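Local structure of E3 ubiquitin-protein ligase RNF31 (Mus musculus, 5Y3T) at residues Gln106-Gly111 and Arg129-Leu134; Ser37-Glu40 and Gln44-Arg47. The protein is an E3 ubiquitin ligase, also called HOIP, that promotes transfer of ubiquitin to target proteins and, through its paired UBA region, probably binds partner proteins such as HOIL-1. All blocks are in the same frame, centred on the assembly; numbering follows the deposited sequence.

How the contacts relate
Contact 1 (Gln106-Gly111 with Arg129-Leu134) and contact 2 (Ser37-Glu40 with Gln44-Arg47) lie on opposite sides of the centre of an elongated, all-helical chain. Their centres are 38 Å apart and their nearest atoms about 22 Å apart, so neither touches the other. They follow in series along the sequence, contact 2 closing before contact 1 opens, and all four segments fall within the HOIP UBA domain pair. Both join the C-terminal end of a helix, or the turn after it, to a later helix through an aromatic side chain. Contact 1 is largely buried and adjoins the chain of another protein; contact 2 is a surface contact whose segments no other protein chain of the assembly touches.

Contact 1 of 2, residues Gln106-Gly111 and Arg129-Leu134; sequences QSLGFG and RALTEL
The Phe110 ring carries Leu134 over one face: Leu134 CB stands 4.1 Å from the centroid of the Phe110 ring and 18° off its normal, a CH-pi contact displaced toward the rim on the CD1-CE1 side. The backbone O of Leu134 lies 3.5 Å from Phe110 CE1. On the same side of the ring plane Leu131 CD1 comes in obliquely, 4.1 Å from Phe110 CD2. At the ring's root Leu134 CD1 lies 3.8 Å from Phe110 CB, while Leu134 CD2 is nearest Phe110 CD1 at 4.1 Å. These two side chains slide past each other in opposite directions, whereas those of Phe110 and Leu131 cross at about a right angle. CG of Phe110 sits anti to its own carbonyl carbon (chi1 -59°), which carries the ring toward helix 127-145, where it also touches Gln135 and Arg138.

The turn that presents this ring is a Schellman motif ending helix 87-107. Its evidence is a pair of backbone bonds, from Phe110 N to Leu105 O and from Gly109 N to Gln106 O, with Gly109 at positive phi as the C-prime residue. Phe110, directly after that glycine, thus packs on a helix beginning 17 residues later, within the HOIP UBA domain pair.

Beside the ring contact, Leu108 and Leu131 pack as aliphatic groups: Leu108 CD2 meets Leu131 CD2 at 4.2 Å. In Leu131, CG lies anti to the backbone N (chi1 -168°), and the end of the side chain approaches the turn more closely than its base does. Both Leu108 and Leu131 also pack on an aromatic side chain from the chain of another protein.

Contact 2 of 2, residues Ser37-Glu40 and Gln44-Arg47; sequences SGTE and QWLR
Ser37 and Trp45 meet through a CH-pi contact. Ser37 CB lies 3.9 Å from the centroid of the five-membered ring of Trp45, 26° off the ring normal, and thus over a face of the indole. The position is offset toward the rim: Ser37 CB comes to 3.6 Å from Trp45 NE1, its closest approach in this pair. The torsion of Trp45, with CG anti to the backbone N (chi1 -171°), lays one face of the indole against Ser37 CB; the same side chain touches Ala33 and Tyr36 of helix 27-37 and Leu50 and Val53 of helix 42-64.

Apolar contact continues at the root of the indole. Thr39 CG2 sits 3.8 Å from Trp45 CB, so the methyl branch does the touching while the two side chains run obliquely to one another.

Hydrogen bonding occurs alongside the contact and does not cross it. Thr39 N donates to Ser37 OG over 3.0 Å at a nearly straight 166°, forming an ST turn where helix 27-37 gives way to the loop at Gly38, whose phi is positive. Ser37 OG is also bonded to Ala33 O within the preceding helix, and Thr39 OG1 to Val41 N at the approach to helix 42-64.

The polar atoms of both small residues therefore serve the loop between consecutive helices of the UBA pair. Ser37 OG runs alongside the indole, 4.0 Å from Trp45 CD1, but its bonds are directed elsewhere. With no hydrogen bond between the two segments, the join rests on dispersion and the weak CH-pi attraction: the backbone ending helix 27-37 puts Ser37 CB over the ring, while the bonds with Thr39 N and Ala33 O fix where Ser37 OG points.

Contact 1 of 2, residues Gln106-Gly111 and Arg129-Leu134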
ATOM      1  N   GLN B 106      10.701 -13.360  -6.329  1.00 58.96           N
ATOM      2  CA  GLN B 106      12.026 -13.969  -6.391  1.00 64.08           C
ATOM      3  C   GLN B 106      12.489 -14.553  -5.066  1.00 62.39           C
ATOM      4  O   GLN B 106      13.001 -15.656  -5.012  1.00 71.21           O
ATOM      5  CB  GLN B 106      13.031 -12.908  -6.816  1.00 66.96           C
ATOM      6  CG  GLN B 106      14.488 -13.351  -6.786  1.00 73.76           C
ATOM      7  CD  GLN B 106      15.112 -13.191  -8.138  1.00 77.73           C
ATOM      8  OE1 GLN B 106      15.763 -12.179  -8.420  1.00 75.12           O
ATOM      9  NE2 GLN B 106      14.847 -14.157  -9.022  1.00 80.70           N
ATOM     10  N   SER B 107      12.317 -13.794  -4.008  1.00 60.14           N
ATOM     11  CA  SER B 107      12.715 -14.234  -2.683  1.00 67.24           C
ATOM     12  C   SER B 107      11.804 -15.369  -2.181  1.00 68.71           C
ATOM     13  O   SER B 107      12.210 -16.179  -1.366  1.00 74.45           O
ATOM     14  CB  SER B 107      12.740 -13.037  -1.705  1.00 68.82           C
ATOM     15  OG  SER B 107      11.438 -12.730  -1.211  1.00 72.49           O
ATOM     16  N   LEU B 108      10.585 -15.435  -2.695  1.00 75.31           N
ATOM     17  CA  LEU B 108       9.640 -16.496  -2.358  1.00 72.08           C
ATOM     18  C   LEU B 108       9.748 -17.728  -3.242  1.00 65.41           C
ATOM     19  O   LEU B 108       8.842 -18.553  -3.199  1.00 67.24           O
ATOM     20  CB  LEU B 108       8.199 -15.946  -2.412  1.00 76.87           C
ATOM     21  CG  LEU B 108       7.651 -15.372  -1.102  1.00 83.72           C
ATOM     22  CD1 LEU B 108       8.683 -14.591  -0.278  1.00 85.65           C
ATOM     23  CD2 LEU B 108       6.417 -14.533  -1.402  1.00 79.90           C
ATOM     24  N   GLY B 109      10.832 -17.867  -4.017  1.00 60.43           N
ATOM     25  CA  GLY B 109      10.973 -18.968  -4.986  1.00 63.31           C
ATOM     26  C   GLY B 109      10.774 -18.678  -6.491  1.00 62.81           C
ATOM     27  O   GLY B 109      11.216 -19.441  -7.323  1.00 68.04           O
ATOM     28  N   PHE B 110      10.130 -17.586  -6.865  1.00 63.76           N
ATOM     29  CA  PHE B 110       9.653 -17.410  -8.244  1.00 58.60           C
ATOM     30  C   PHE B 110      10.225 -16.196  -8.933  1.00 56.92           C
ATOM     31  O   PHE B 110       9.698 -15.105  -8.798  1.00 64.90           O
ATOM     32  CB  PHE B 110       8.140 -17.359  -8.199  1.00 55.58           C
ATOM     33  CG  PHE B 110       7.582 -18.586  -7.631  1.00 56.13           C
ATOM     34  CD1 PHE B 110       7.528 -19.745  -8.411  1.00 62.94           C
ATOM     35  CD2 PHE B 110       7.231 -18.650  -6.304  1.00 58.24           C
ATOM     36  CE1 PHE B 110       7.048 -20.939  -7.880  1.00 62.16           C
ATOM     37  CE2 PHE B 110       6.743 -19.836  -5.762  1.00 59.62           C
ATOM     38  CZ  PHE B 110       6.671 -20.986  -6.547  1.00 56.08           C
ATOM     39  N   GLY B 111      11.319 -16.404  -9.666  1.00 57.31           N
ATOM     40  CA  GLY B 111      11.981 -15.347 -10.456  1.00 63.94           C
ATOM     41  C   GLY B 111      11.420 -15.226 -11.868  1.00 59.76           C
ATOM     42  O   GLY B 111      10.505 -15.953 -12.230  1.00 70.24           O
ATOM     43  N   ARG B 129      -2.422 -13.037  -6.080  1.00 59.43           N
ATOM     44  CA  ARG B 129      -2.932 -13.909  -7.163  1.00 58.41           C
ATOM     45  C   ARG B 129      -1.871 -14.489  -8.056  1.00 57.81           C
ATOM     46  O   ARG B 129      -2.037 -15.617  -8.509  1.00 65.75           O
ATOM     47  CB  ARG B 129      -3.974 -13.215  -8.008  1.00 64.77           C
ATOM     48  CG  ARG B 129      -5.292 -13.176  -7.281  1.00 74.70           C
ATOM     49  CD  ARG B 129      -6.329 -12.387  -8.024  1.00 90.69           C
ATOM     50  NE  ARG B 129      -7.496 -12.193  -7.176  1.00105.57           N
ATOM     51  CZ  ARG B 129      -8.605 -11.564  -7.547  1.00109.42           C
ATOM     52  NH1 ARG B 129      -8.719 -11.056  -8.777  1.00108.35           N
ATOM     53  NH2 ARG B 129      -9.610 -11.450  -6.677  1.00116.60           N
ATOM     54  N   ALA B 130      -0.787 -13.766  -8.310  1.00 54.23           N
ATOM     55  CA  ALA B 130       0.345 -14.377  -9.055  1.00 53.99           C
ATOM     56  C   ALA B 130       0.984 -15.561  -8.284  1.00 50.58           C
ATOM     57  O   ALA B 130       1.206 -16.627  -8.839  1.00 55.93           O
ATOM     58  CB  ALA B 130       1.388 -13.328  -9.397  1.00 56.86           C
ATOM     59  N   LEU B 131       1.247 -15.379  -6.994  1.00 50.61           N
ATOM     60  CA  LEU B 131       1.817 -16.442  -6.135  1.00 51.36           C
ATOM     61  C   LEU B 131       0.992 -17.743  -6.120  1.00 47.65           C
ATOM     62  O   LEU B 131       1.547 -18.846  -6.234  1.00 50.16           O
ATOM     63  CB  LEU B 131       1.909 -15.919  -4.710  1.00 54.21           C
ATOM     64  CG  LEU B 131       2.708 -16.729  -3.718  1.00 52.55           C
ATOM     65  CD1 LEU B 131       4.154 -16.880  -4.155  1.00 54.96           C
ATOM     66  CD2 LEU B 131       2.601 -16.009  -2.388  1.00 59.16           C
ATOM     67  N   THR B 132      -0.328 -17.581  -5.975  1.00 48.44           N
ATOM     68  CA  THR B 132      -1.308 -18.657  -6.123  1.00 51.93           C
ATOM     69  C   THR B 132      -1.021 -19.405  -7.421  1.00 57.95           C
ATOM     70  O   THR B 132      -0.658 -20.578  -7.355  1.00 58.39           O
ATOM     71  CB  THR B 132      -2.772 -18.147  -6.091  1.00 52.98           C
ATOM     72  OG1 THR B 132      -3.028 -17.474  -4.857  1.00 60.66           O
ATOM     73  CG2 THR B 132      -3.779 -19.296  -6.179  1.00 57.09           C
ATOM     74  N   GLU B 133      -1.087 -18.709  -8.566  1.00 60.04           N
ATOM     75  CA  GLU B 133      -0.977 -19.354  -9.899  1.00 62.87           C
ATOM     76  C   GLU B 133       0.367 -20.084 -10.114  1.00 51.87           C
ATOM     77  O   GLU B 133       0.403 -21.195 -10.580  1.00 56.50           O
ATOM     78  CB  GLU B 133      -1.248 -18.338 -11.049  1.00 73.15           C
ATOM     79  CG  GLU B 133      -1.869 -18.964 -12.321  1.00 90.67           C
ATOM     80  CD  GLU B 133      -1.659 -18.136 -13.598  1.00104.30           C
ATOM     81  OE1 GLU B 133      -2.660 -17.815 -14.296  1.00106.97           O
ATOM     82  OE2 GLU B 133      -0.494 -17.788 -13.918  1.00109.94           O
ATOM     83  N   LEU B 134       1.457 -19.453  -9.717  1.00 55.98           N
ATOM     84  CA  LEU B 134       2.813 -20.011  -9.798  1.00 54.97           C
ATOM     85  C   LEU B 134       3.071 -21.275  -8.980  1.00 50.75           C
ATOM     86  O   LEU B 134       4.012 -22.021  -9.266  1.00 55.31           O
ATOM     87  CB  LEU B 134       3.826 -18.943  -9.336  1.00 60.19           C
ATOM     88  CG  LEU B 134       4.127 -17.814 -10.333  1.00 63.01           C
ATOM     89  CD1 LEU B 134       4.678 -16.571  -9.652  1.00 65.69           C
ATOM     90  CD2 LEU B 134       5.100 -18.289 -11.400  1.00 64.45           C
TER

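Contact 2 of 2, residues Ser37-Glu40 and Gln44-Arg47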
ATOM      1  N   SER B  37      -5.382  17.553 -17.079  1.00 50.23           N
ATOM      2  CA  SER B  37      -5.985  18.201 -18.229  1.00 48.45           C
ATOM      3  C   SER B  37      -6.536  19.588 -17.996  1.00 48.99           C
ATOM      4  O   SER B  37      -6.793  20.308 -18.952  1.00 57.92           O
ATOM      5  CB  SER B  37      -7.104  17.334 -18.717  1.00 47.31           C
ATOM      6  OG  SER B  37      -8.156  17.428 -17.804  1.00 45.75           O
ATOM      7  N   GLY B  38      -6.782  19.955 -16.747  1.00 57.11           N
ATOM      8  CA  GLY B  38      -7.519  21.172 -16.445  1.00 54.11           C
ATOM      9  C   GLY B  38      -8.992  21.172 -16.913  1.00 54.29           C
ATOM     10  O   GLY B  38      -9.654  22.198 -16.820  1.00 53.18           O
ATOM     11  N   THR B  39      -9.514  20.046 -17.388  1.00 54.54           N
ATOM     12  CA  THR B  39     -10.924  19.934 -17.833  1.00 56.81           C
ATOM     13  C   THR B  39     -11.953  20.471 -16.803  1.00 62.06           C
ATOM     14  O   THR B  39     -11.771  20.319 -15.576  1.00 61.28           O
ATOM     15  CB  THR B  39     -11.277  18.472 -18.221  1.00 58.70           C
ATOM     16  OG1 THR B  39     -12.620  18.402 -18.705  1.00 65.49           O
ATOM     17  CG2 THR B  39     -11.163  17.524 -17.003  1.00 63.71           C
ATOM     18  N   GLU B  40     -13.003  21.126 -17.318  1.00 73.49           N
ATOM     19  CA  GLU B  40     -14.150  21.592 -16.507  1.00 75.46           C
ATOM     20  C   GLU B  40     -15.195  20.495 -16.327  1.00 67.42           C
ATOM     21  O   GLU B  40     -16.090  20.653 -15.508  1.00 67.14           O
ATOM     22  CB  GLU B  40     -14.842  22.823 -17.130  1.00 81.77           C
ATOM     23  CG  GLU B  40     -14.094  24.149 -16.978  1.00 92.54           C
ATOM     24  CD  GLU B  40     -13.206  24.489 -18.165  1.00100.49           C
ATOM     25  OE1 GLU B  40     -13.457  23.954 -19.269  1.00108.23           O
ATOM     26  OE2 GLU B  40     -12.258  25.300 -18.002  1.00 95.71           O
ATOM     27  N   GLN B  44     -16.541  13.489 -18.422  1.00 65.86           N
ATOM     28  CA  GLN B  44     -16.368  13.353 -19.870  1.00 70.21           C
ATOM     29  C   GLN B  44     -14.952  12.972 -20.208  1.00 63.13           C
ATOM     30  O   GLN B  44     -14.748  12.000 -20.918  1.00 56.15           O
ATOM     31  CB  GLN B  44     -16.766  14.624 -20.622  1.00 77.16           C
ATOM     32  CG  GLN B  44     -18.276  14.762 -20.808  1.00 84.40           C
ATOM     33  CD  GLN B  44     -18.635  16.023 -21.562  1.00 87.74           C
ATOM     34  OE1 GLN B  44     -18.084  16.288 -22.632  1.00 85.44           O
ATOM     35  NE2 GLN B  44     -19.531  16.829 -20.992  1.00 94.08           N
ATOM     36  N   TRP B  45     -13.983  13.706 -19.655  1.00 62.02           N
ATOM     37  CA  TRP B  45     -12.569  13.415 -19.900  1.00 58.23           C
ATOM     38  C   TRP B  45     -12.202  11.990 -19.568  1.00 55.78           C
ATOM     39  O   TRP B  45     -11.494  11.351 -20.342  1.00 65.58           O
ATOM     40  CB  TRP B  45     -11.631  14.398 -19.173  1.00 58.73           C
ATOM     41  CG  TRP B  45     -10.173  14.255 -19.578  1.00 60.86           C
ATOM     42  CD1 TRP B  45      -9.514  14.945 -20.561  1.00 61.85           C
ATOM     43  CD2 TRP B  45      -9.201  13.356 -18.999  1.00 59.76           C
ATOM     44  NE1 TRP B  45      -8.194  14.530 -20.632  1.00 60.88           N
ATOM     45  CE2 TRP B  45      -7.975  13.571 -19.677  1.00 54.31           C
ATOM     46  CE3 TRP B  45      -9.250  12.398 -17.967  1.00 56.21           C
ATOM     47  CZ2 TRP B  45      -6.827  12.861 -19.370  1.00 53.02           C
ATOM     48  CZ3 TRP B  45      -8.102  11.688 -17.653  1.00 53.41           C
ATOM     49  CH2 TRP B  45      -6.899  11.924 -18.355  1.00 58.00           C
ATOM     50  N   LEU B  46     -12.668  11.486 -18.428  1.00 59.03           N
ATOM     51  CA  LEU B  46     -12.370  10.113 -18.021  1.00 58.28           C
ATOM     52  C   LEU B  46     -12.899   9.111 -19.024  1.00 56.49           C
ATOM     53  O   LEU B  46     -12.119   8.276 -19.460  1.00 62.68           O
ATOM     54  CB  LEU B  46     -12.907   9.790 -16.620  1.00 61.38           C
ATOM     55  CG  LEU B  46     -12.133  10.443 -15.464  1.00 59.66           C
ATOM     56  CD1 LEU B  46     -12.964  10.454 -14.193  1.00 61.18           C
ATOM     57  CD2 LEU B  46     -10.802   9.768 -15.200  1.00 58.71           C
ATOM     58  N   ARG B  47     -14.192   9.173 -19.375  1.00 59.43           N
ATOM     59  CA  ARG B  47     -14.782   8.319 -20.489  1.00 69.10           C
ATOM     60  C   ARG B  47     -14.013   8.317 -21.809  1.00 60.45           C
ATOM     61  O   ARG B  47     -13.800   7.289 -22.396  1.00 58.50           O
ATOM     62  CB  ARG B  47     -16.206   8.750 -20.874  1.00 80.16           C
ATOM     63  CG  ARG B  47     -17.316   7.991 -20.169  1.00 95.10           C
ATOM     64  CD  ARG B  47     -18.714   8.475 -20.570  1.00 99.61           C
ATOM     65  NE  ARG B  47     -19.483   8.880 -19.374  1.00103.04           N
ATOM     66  CZ  ARG B  47     -19.691  10.137 -18.949  1.00 99.32           C
ATOM     67  NH1 ARG B  47     -19.230  11.201 -19.620  1.00 97.98           N
ATOM     68  NH2 ARG B  47     -20.398  10.339 -17.832  1.00 95.60           N
TER